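PDB 6FUC: aminoglycoside phosphotransferase from Streptomyces rimosus, which probably confers streptomycin resistance by transferring a phosphate from ATP to the 3''-hydroxyl of the antibiotic, using a fold related to protein kinases. Local coordinates for residues Leu117-Leu131 / Arg175-Gly188. Numbering follows the deposited sequence.
Sequences LHELPPEKCPFTREL and RLAQEAAQTVVCHG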
ATOM      1  N   LEU A 117      -4.146  13.223   3.245  1.00  8.59           N
ATOM      2  CA  LEU A 117      -4.359  12.465   2.022  1.00  8.19           C
ATOM      3  C   LEU A 117      -5.845  12.213   1.786  1.00  8.42           C
ATOM      4  O   LEU A 117      -6.386  12.412   0.667  1.00  8.84           O
ATOM      5  CB  LEU A 117      -3.586  11.169   2.078  1.00  8.87           C
ATOM      6  CG  LEU A 117      -3.819  10.160   0.982  1.00  8.80           C
ATOM      7  CD1 LEU A 117      -3.394  10.679  -0.383  1.00  9.51           C
ATOM      8  CD2 LEU A 117      -3.079   8.875   1.297  1.00 11.17           C
ATOM      9  N   HIS A 118      -6.522  11.791   2.864  1.00  9.45           N
ATOM     10  CA  HIS A 118      -7.928  11.519   2.841  1.00 10.80           C
ATOM     11  C   HIS A 118      -8.834  12.806   2.763  1.00 11.31           C
ATOM     12  O   HIS A 118     -10.076  12.729   2.864  1.00 12.48           O
ATOM     13  CB  HIS A 118      -8.356  10.721   4.047  1.00  8.83           C
ATOM     14  CG  HIS A 118      -7.864   9.302   4.071  1.00  7.86           C
ATOM     15  ND1 HIS A 118      -8.317   8.412   5.007  1.00  8.49           N
ATOM     16  CD2 HIS A 118      -7.030   8.608   3.262  1.00  8.11           C
ATOM     17  CE1 HIS A 118      -7.766   7.238   4.796  1.00  8.15           C
ATOM     18  NE2 HIS A 118      -6.947   7.327   3.744  1.00  8.42           N
ATOM     19  N   GLU A 119      -8.264  13.934   2.685  1.00 10.16           N
ATOM     20  CA  GLU A 119      -8.993  15.159   2.440  1.00 11.98           C
ATOM     21  C   GLU A 119      -8.850  15.635   1.026  1.00 11.68           C
ATOM     22  O   GLU A 119      -9.572  16.576   0.658  1.00 14.41           O
ATOM     23  CB  GLU A 119      -8.576  16.248   3.458  1.00 14.69           C
ATOM     24  CG  GLU A 119      -9.242  15.930   4.796  1.00 18.27           C
ATOM     25  CD  GLU A 119      -8.880  16.903   5.887  1.00 23.06           C
ATOM     26  OE1 GLU A 119      -8.030  17.762   5.699  1.00 33.25           O
ATOM     27  OE2 GLU A 119      -9.413  16.791   6.986  1.00 28.55           O
ATOM     28  N   LEU A 120      -8.046  14.996   0.178  1.00  9.88           N
ATOM     29  CA  LEU A 120      -8.093  15.339  -1.244  1.00  9.60           C
ATOM     30  C   LEU A 120      -9.507  15.116  -1.765  1.00 10.18           C
ATOM     31  O   LEU A 120     -10.150  14.156  -1.387  1.00 12.48           O
ATOM     32  CB  LEU A 120      -7.120  14.482  -2.037  1.00  9.80           C
ATOM     33  CG  LEU A 120      -5.629  14.718  -1.738  1.00 10.77           C
ATOM     34  CD1 LEU A 120      -4.816  13.796  -2.605  1.00 10.73           C
ATOM     35  CD2 LEU A 120      -5.242  16.169  -1.930  1.00 11.67           C
ATOM     36  N   PRO A 121     -10.050  15.989  -2.622  1.00 10.07           N
ATOM     37  CA  PRO A 121     -11.433  15.809  -3.061  1.00  9.64           C
ATOM     38  C   PRO A 121     -11.621  14.581  -3.924  1.00  8.58           C
ATOM     39  O   PRO A 121     -11.033  14.483  -4.979  1.00  9.30           O
ATOM     40  CB  PRO A 121     -11.728  17.110  -3.840  1.00 11.80           C
ATOM     41  CG  PRO A 121     -10.386  17.640  -4.177  1.00 16.60           C
ATOM     42  CD  PRO A 121      -9.455  17.214  -3.121  1.00 11.10           C
ATOM     43  N   PRO A 122     -12.390  13.604  -3.468  1.00  8.71           N
ATOM     44  CA  PRO A 122     -12.300  12.315  -4.156  1.00  9.68           C
ATOM     45  C   PRO A 122     -12.807  12.327  -5.561  1.00  9.19           C
ATOM     46  O   PRO A 122     -12.334  11.564  -6.422  1.00 10.45           O
ATOM     47  CB  PRO A 122     -13.069  11.351  -3.240  1.00 11.93           C
ATOM     48  CG  PRO A 122     -13.833  12.161  -2.389  1.00 16.51           C
ATOM     49  CD  PRO A 122     -13.188  13.501  -2.235  1.00 10.56           C
ATOM     50  N   GLU A 123     -13.802  13.178  -5.832  1.00  9.48           N
ATOM     51  CA  GLU A 123     -14.371  13.274  -7.191  1.00 11.18           C
ATOM     52  C   GLU A 123     -13.351  13.855  -8.191  1.00 12.18           C
ATOM     53  O   GLU A 123     -13.569  13.681  -9.396  1.00 16.52           O
ATOM     54  CB  GLU A 123     -15.654  14.089  -7.196  1.00 13.47           C
ATOM     55  CG  GLU A 123     -15.534  15.580  -7.069  1.00 15.36           C
ATOM     56  CD  GLU A 123     -15.078  16.160  -5.728  1.00 14.54           C
ATOM     57  OE1 GLU A 123     -14.874  15.436  -4.712  1.00 15.54           O
ATOM     58  OE2 GLU A 123     -15.021  17.423  -5.703  1.00 17.13           O
ATOM     59  N   LYS A 124     -12.286  14.480  -7.707  1.00 10.86           N
ATOM     60  CA  LYS A 124     -11.259  15.015  -8.579  1.00 12.48           C
ATOM     61  C   LYS A 124     -10.108  14.034  -8.767  1.00 11.80           C
ATOM     62  O   LYS A 124      -9.179  14.309  -9.532  1.00 16.11           O
ATOM     63  CB  LYS A 124     -10.774  16.341  -8.047  1.00 12.66           C
ATOM     64  CG  LYS A 124     -11.950  17.343  -7.919  1.00 12.90           C
ATOM     65  CD  LYS A 124     -11.393  18.727  -7.639  1.00 14.82           C
ATOM     66  CE  LYS A 124     -12.440  19.730  -7.176  1.00 15.30           C
ATOM     67  NZ  LYS A 124     -13.774  19.459  -7.641  0.50 12.72           N
ATOM     68  N   CYS A 125     -10.131  12.947  -8.067  1.00 10.04           N
ATOM     69  CA  CYS A 125      -9.039  11.983  -8.230  1.00  8.96           C
ATOM     70  C   CYS A 125      -9.228  11.247  -9.523  1.00  8.07           C
ATOM     71  O   CYS A 125     -10.276  10.715  -9.766  1.00 10.03           O
ATOM     72  CB  CYS A 125      -9.049  10.995  -7.059  1.00 10.62           C
ATOM     73  SG  CYS A 125      -7.641   9.898  -7.042  1.00  8.50           S
ATOM     74  N   PRO A 126      -8.179  11.109 -10.348  1.00  7.94           N
ATOM     75  CA  PRO A 126      -8.299  10.310 -11.560  1.00  8.62           C
ATOM     76  C   PRO A 126      -8.435   8.814 -11.319  1.00  7.67           C
ATOM     77  O   PRO A 126      -8.787   8.061 -12.238  1.00  9.63           O
ATOM     78  CB  PRO A 126      -6.889  10.524 -12.265  1.00 10.14           C
ATOM     79  CG  PRO A 126      -6.452  11.794 -11.743  1.00 10.33           C
ATOM     80  CD  PRO A 126      -6.888  11.872 -10.334  1.00  8.59           C
ATOM     81  N   PHE A 127      -8.113   8.389 -10.112  1.00  7.16           N
ATOM     82  CA  PHE A 127      -7.873   6.956  -9.829  1.00  7.08           C
ATOM     83  C   PHE A 127      -8.900   6.437  -8.832  1.00  7.13           C
ATOM     84  O   PHE A 127      -9.344   7.152  -7.921  1.00  7.21           O
ATOM     85  CB  PHE A 127      -6.486   6.808  -9.211  1.00  7.89           C
ATOM     86  CG  PHE A 127      -5.419   7.462 -10.040  1.00  7.55           C
ATOM     87  CD1 PHE A 127      -5.053   6.949 -11.227  1.00  7.72           C
ATOM     88  CD2 PHE A 127      -4.830   8.625  -9.612  1.00  7.59           C
ATOM     89  CE1 PHE A 127      -4.083   7.553 -12.020  1.00  9.19           C
ATOM     90  CE2 PHE A 127      -3.865   9.248 -10.381  1.00  8.53           C
ATOM     91  CZ  PHE A 127      -3.497   8.732 -11.602  1.00  8.65           C
ATOM     92  N   THR A 128      -9.207   5.151  -9.000  1.00  7.59           N
ATOM     93  CA  THR A 128     -10.103   4.450  -8.101  1.00  7.29           C
ATOM     94  C   THR A 128      -9.502   3.128  -7.637  1.00  7.54           C
ATOM     95  O   THR A 128      -8.797   2.460  -8.382  1.00  8.72           O
ATOM     96  CB  THR A 128     -11.455   4.210  -8.749  1.00  9.57           C
ATOM     97  OG1 THR A 128     -11.325   3.255  -9.820  1.00 10.71           O
ATOM     98  CG2 THR A 128     -12.127   5.473  -9.164  1.00 10.69           C
ATOM     99  N   ARG A 129      -9.858   2.740  -6.421  1.00  7.33           N
ATOM    100  CA  ARG A 129      -9.641   1.344  -5.951  1.00  8.05           C
ATOM    101  C   ARG A 129     -10.887   0.960  -5.152  1.00  6.89           C
ATOM    102  O   ARG A 129     -10.842   0.486  -4.032  1.00  7.26           O
ATOM    103  CB  ARG A 129      -8.352   1.161  -5.140  1.00  9.14           C
ATOM    104  CG  ARG A 129      -8.217   1.992  -3.908  1.00  9.28           C
ATOM    105  CD  ARG A 129      -7.612   1.212  -2.774  1.00  9.13           C
ATOM    106  NE  ARG A 129      -8.561   0.144  -2.374  1.00  8.84           N
ATOM    107  CZ  ARG A 129      -8.294  -0.836  -1.518  1.00  8.82           C
ATOM    108  NH1 ARG A 129      -7.105  -1.039  -0.966  1.00 10.70           N
ATOM    109  NH2 ARG A 129      -9.305  -1.598  -1.124  1.00 10.11           N
ATOM    110  N   GLU A 130     -12.050   1.197  -5.768  1.00  7.51           N
ATOM    111  CA  GLU A 130     -13.311   1.031  -5.124  1.00  8.35           C
ATOM    112  C   GLU A 130     -13.652  -0.454  -4.993  1.00  8.14           C
ATOM    113  O   GLU A 130     -13.028  -1.325  -5.623  1.00  8.61           O
ATOM    114  CB  GLU A 130     -14.416   1.849  -5.813  1.00  8.92           C
ATOM    115  CG  GLU A 130     -14.271   3.337  -5.586  1.00  9.69           C
ATOM    116  CD  GLU A 130     -14.942   4.191  -6.585  1.00 11.29           C
ATOM    117  OE1 GLU A 130     -15.197   3.710  -7.762  1.00 13.78           O
ATOM    118  OE2 GLU A 130     -15.211   5.377  -6.277  1.00 13.85           O
ATOM    119  N   LEU A 131     -14.669  -0.720  -4.167  1.00  8.63           N
ATOM    120  CA  LEU A 131     -14.881  -2.093  -3.760  1.00  9.54           C
ATOM    121  C   LEU A 131     -15.246  -2.978  -4.934  1.00  9.63           C
ATOM    122  O   LEU A 131     -14.904  -4.157  -4.946  1.00 10.46           O
ATOM    123  CB  LEU A 131     -15.965  -2.095  -2.674  1.00 10.54           C
ATOM    124  CG  LEU A 131     -16.316  -3.455  -2.132  1.00 10.33           C
ATOM    125  CD1 LEU A 131     -15.116  -4.225  -1.650  1.00 10.50           C
ATOM    126  CD2 LEU A 131     -17.311  -3.257  -1.027  1.00 11.32           C
ATOM    127  N   ARG A 175     -21.384  -2.758   2.071  1.00  7.40           N
ATOM    128  CA  ARG A 175     -20.088  -2.063   2.113  1.00  7.27           C
ATOM    129  C   ARG A 175     -20.018  -1.030   0.973  1.00  6.90           C
ATOM    130  O   ARG A 175     -19.424   0.045   1.163  1.00  7.53           O
ATOM    131  CB  ARG A 175     -18.976  -3.063   2.076  1.00  7.75           C
ATOM    132  CG  ARG A 175     -18.960  -4.002   3.263  1.00  8.59           C
ATOM    133  CD  ARG A 175     -18.497  -3.372   4.563  1.00 12.67           C
ATOM    134  NE  ARG A 175     -18.786  -4.396   5.652  1.00 15.28           N
ATOM    135  CZ  ARG A 175     -19.838  -4.400   6.390  0.50 11.78           C
ATOM    136  NH1 ARG A 175     -20.683  -3.391   6.321  0.50 12.00           N
ATOM    137  NH2 ARG A 175     -20.022  -5.439   7.191  0.50 14.90           N
ATOM    138  N   LEU A 176     -20.619  -1.306  -0.180  1.00  6.66           N
ATOM    139  CA  LEU A 176     -20.689  -0.314  -1.225  1.00  7.51           C
ATOM    140  C   LEU A 176     -21.452   0.932  -0.776  1.00  7.96           C
ATOM    141  O   LEU A 176     -21.094   2.054  -1.117  1.00  8.96           O
ATOM    142  CB  LEU A 176     -21.336  -0.850  -2.500  1.00  7.79           C
ATOM    143  CG  LEU A 176     -20.435  -1.738  -3.348  1.00  8.50           C
ATOM    144  CD1 LEU A 176     -21.295  -2.592  -4.322  1.00  9.64           C
ATOM    145  CD2 LEU A 176     -19.414  -0.971  -4.146  1.00  9.38           C
ATOM    146  N   ALA A 177     -22.539   0.751  -0.019  1.00  8.22           N
ATOM    147  CA  ALA A 177     -23.274   1.895   0.462  1.00  9.05           C
ATOM    148  C   ALA A 177     -22.430   2.723   1.415  1.00  9.03           C
ATOM    149  O   ALA A 177     -22.468   3.977   1.369  1.00 10.53           O
ATOM    150  CB  ALA A 177     -24.562   1.437   1.095  1.00 10.86           C
ATOM    151  N   GLN A 178     -21.678   2.041   2.282  1.00  8.27           N
ATOM    152  CA  GLN A 178     -20.781   2.797   3.223  1.00  8.28           C
ATOM    153  C   GLN A 178     -19.700   3.541   2.456  1.00  8.18           C
ATOM    154  O   GLN A 178     -19.348   4.663   2.798  1.00  9.75           O
ATOM    155  CB  GLN A 178     -20.218   1.847   4.259  1.00  8.59           C
ATOM    156  CG  GLN A 178     -21.294   1.331   5.202  1.00 10.01           C
ATOM    157  CD  GLN A 178     -20.777   0.242   6.101  1.00 12.03           C
ATOM    158  OE1 GLN A 178     -20.146  -0.694   5.635  1.00 14.08           O
ATOM    159  NE2 GLN A 178     -21.111   0.316   7.340  1.00 15.85           N
ATOM    160  N   GLU A 179     -19.125   2.886   1.448  1.00  7.62           N
ATOM    161  CA  GLU A 179     -18.095   3.502   0.613  1.00  8.47           C
ATOM    162  C   GLU A 179     -18.685   4.733  -0.081  1.00  9.56           C
ATOM    163  O   GLU A 179     -18.029   5.770  -0.086  1.00 12.25           O
ATOM    164  CB  GLU A 179     -17.646   2.490  -0.460  1.00  8.15           C
ATOM    165  CG  GLU A 179     -16.697   3.086  -1.499  1.00  9.55           C
ATOM    166  CD  GLU A 179     -16.449   2.066  -2.616  1.00  8.36           C
ATOM    167  OE1 GLU A 179     -17.318   1.888  -3.483  1.00 10.64           O
ATOM    168  OE2 GLU A 179     -15.407   1.463  -2.616  1.00 10.98           O
ATOM    169  N   ALA A 180     -19.874   4.642  -0.638  1.00 11.88           N
ATOM    170  CA  ALA A 180     -20.452   5.802  -1.328  1.00 14.68           C
ATOM    171  C   ALA A 180     -20.635   6.975  -0.362  1.00 14.43           C
ATOM    172  O   ALA A 180     -20.396   8.122  -0.746  1.00 20.33           O
ATOM    173  CB  ALA A 180     -21.789   5.438  -1.953  1.00 18.18           C
ATOM    174  N   ALA A 181     -21.043   6.678   0.873  1.00 13.05           N
ATOM    175  CA  ALA A 181     -21.255   7.698   1.847  1.00 13.26           C
ATOM    176  C   ALA A 181     -19.989   8.318   2.379  1.00 10.76           C
ATOM    177  O   ALA A 181     -20.012   9.505   2.747  1.00 13.30           O
ATOM    178  CB  ALA A 181     -22.050   7.094   2.987  1.00 14.09           C
ATOM    179  N   GLN A 182     -18.910   7.587   2.409  1.00 10.10           N
ATOM    180  CA  GLN A 182     -17.679   8.084   3.016  1.00  9.99           C
ATOM    181  C   GLN A 182     -16.591   7.491   2.051  0.50  9.20           C
ATOM    182  O   GLN A 182     -16.157   6.369   2.172  0.50  9.66           O
ATOM    183  CB  GLN A 182     -17.433   7.530   4.422  1.00 13.32           C
ATOM    184  CG  GLN A 182     -18.479   7.876   5.519  0.50 18.86           C
ATOM    185  CD  GLN A 182     -18.552   6.974   6.783  0.50 20.73           C
ATOM    186  OE1 GLN A 182     -17.776   6.166   7.029  0.50 23.67           O
ATOM    187  NE2 GLN A 182     -19.595   7.183   7.565  0.50 26.98           N
ATOM    188  N   THR A 183     -16.383   8.165   0.964  1.00  8.59           N
ATOM    189  CA  THR A 183     -15.234   7.896   0.116  1.00  8.45           C
ATOM    190  C   THR A 183     -14.146   8.943   0.344  1.00  7.67           C
ATOM    191  O   THR A 183     -14.439  10.130   0.528  1.00  9.91           O
ATOM    192  CB  THR A 183     -15.690   7.935  -1.377  1.00 10.25           C
ATOM    193  OG1 THR A 183     -16.498   6.822  -1.671  0.50 15.72           O
ATOM    194  CG2 THR A 183     -14.558   7.965  -2.415  0.50 11.44           C
ATOM    195  N   VAL A 184     -12.920   8.471   0.281  1.00  6.93           N
ATOM    196  CA  VAL A 184     -11.737   9.311   0.338  1.00  7.90           C
ATOM    197  C   VAL A 184     -10.759   8.846  -0.730  1.00  7.36           C
ATOM    198  O   VAL A 184     -10.926   7.770  -1.310  1.00  8.12           O
ATOM    199  CB  VAL A 184     -11.058   9.275   1.726  1.00  9.08           C
ATOM    200  CG1 VAL A 184     -11.993   9.688   2.833  1.00 10.64           C
ATOM    201  CG2 VAL A 184     -10.492   7.908   2.009  1.00  9.51           C
ATOM    202  N   VAL A 185      -9.709   9.645  -0.979  1.00  7.30           N
ATOM    203  CA  VAL A 185      -8.562   9.169  -1.744  1.00  7.06           C
ATOM    204  C   VAL A 185      -7.665   8.380  -0.818  1.00  6.97           C
ATOM    205  O   VAL A 185      -7.033   8.917   0.080  1.00  8.78           O
ATOM    206  CB  VAL A 185      -7.783  10.309  -2.392  1.00  8.11           C
ATOM    207  CG1 VAL A 185      -6.598   9.755  -3.154  1.00  9.25           C
ATOM    208  CG2 VAL A 185      -8.690  11.165  -3.288  1.00  8.67           C
ATOM    209  N   CYS A 186      -7.698   7.044  -0.972  1.00  6.76           N
ATOM    210  CA  CYS A 186      -6.879   6.154  -0.195  1.00  6.93           C
ATOM    211  C   CYS A 186      -5.462   5.990  -0.805  1.00  6.70           C
ATOM    212  O   CYS A 186      -5.292   5.997  -2.013  1.00  7.44           O
ATOM    213  CB  CYS A 186      -7.500   4.756  -0.109  1.00  7.62           C
ATOM    214  SG  CYS A 186      -8.841   4.604   1.058  1.00  9.79           S
ATOM    215  N   HIS A 187      -4.502   5.790   0.086  1.00  6.66           N
ATOM    216  CA  HIS A 187      -3.179   5.322  -0.337  1.00  6.99           C
ATOM    217  C   HIS A 187      -3.269   4.017  -1.119  1.00  6.91           C
ATOM    218  O   HIS A 187      -2.582   3.845  -2.125  1.00  7.90           O
ATOM    219  CB  HIS A 187      -2.339   5.130   0.944  1.00  7.15           C
ATOM    220  CG  HIS A 187      -1.026   4.517   0.674  1.00  6.84           C
ATOM    221  ND1 HIS A 187      -0.873   3.182   0.439  1.00  7.31           N
ATOM    222  CD2 HIS A 187       0.197   5.089   0.574  1.00  7.87           C
ATOM    223  CE1 HIS A 187       0.404   2.969   0.164  1.00  7.51           C
ATOM    224  NE2 HIS A 187       1.082   4.112   0.275  1.00  8.12           N
ATOM    225  N   GLY A 188      -4.090   3.118  -0.602  1.00  7.03           N
ATOM    226  CA  GLY A 188      -4.414   1.888  -1.290  1.00  7.68           C
ATOM    227  C   GLY A 188      -3.725   0.664  -0.772  1.00  7.43           C
ATOM    228  O   GLY A 188      -4.198  -0.443  -1.067  1.00  8.42           O
TER
HETATM  229  O   HOH W   1     -16.631   6.062  -4.155  1.00 27.22           O
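Segment 117-131 leaves helix 100-117 through a type I turn, Leu117 to Leu120, and bends round strand 184-186, its backbone nearest at His118 and Val184, whose CA atoms are 5.1 Å apart. Val184 lays CG2 almost centrally over one face of the His118 imidazole, 3.6 Å from the centroid, a CH-pi contact. Both ring nitrogens are hydrogen-bonded beyond the contact, ND1 with Tyr251 OH and NE2 with Asp221 OD2, which should hold the ring's rotation. Val185 turns toward the loop, its CG2 meeting Cys125 CB at 3.8 Å, with Leu120 CB close by; Pro122 CG rests against Thr183 O at 3.6 Å. Val185 O, beside His118 CD2 and Leu117 CG, is buried without a polar partner.

Further along, Arg129 bends at chi2 (140°) and chi3 (-66°), bringing NH1 to Gly188 O at 3.0 Å; the oxygen lies in the guanidinium plane, but NH1 sits above the carbonyl plane. At Glu179, CG is anti to the backbone N (chi1 173°) and the extended chain carries OE2 to Leu131 N, 2.8 Å away, which it meets with its syn lone pair at the start of helix 131-143. Glu130 forms a salt bridge with Arg215.

Strand 184-186 leads into His187-Gly188-Asp189, consistent with the catalytic-loop motif of kinase-like phosphotransferases; it pairs antiparallel with strand 214-216, while helix 257-266 covers Leu131 through Phe262 and Leu266.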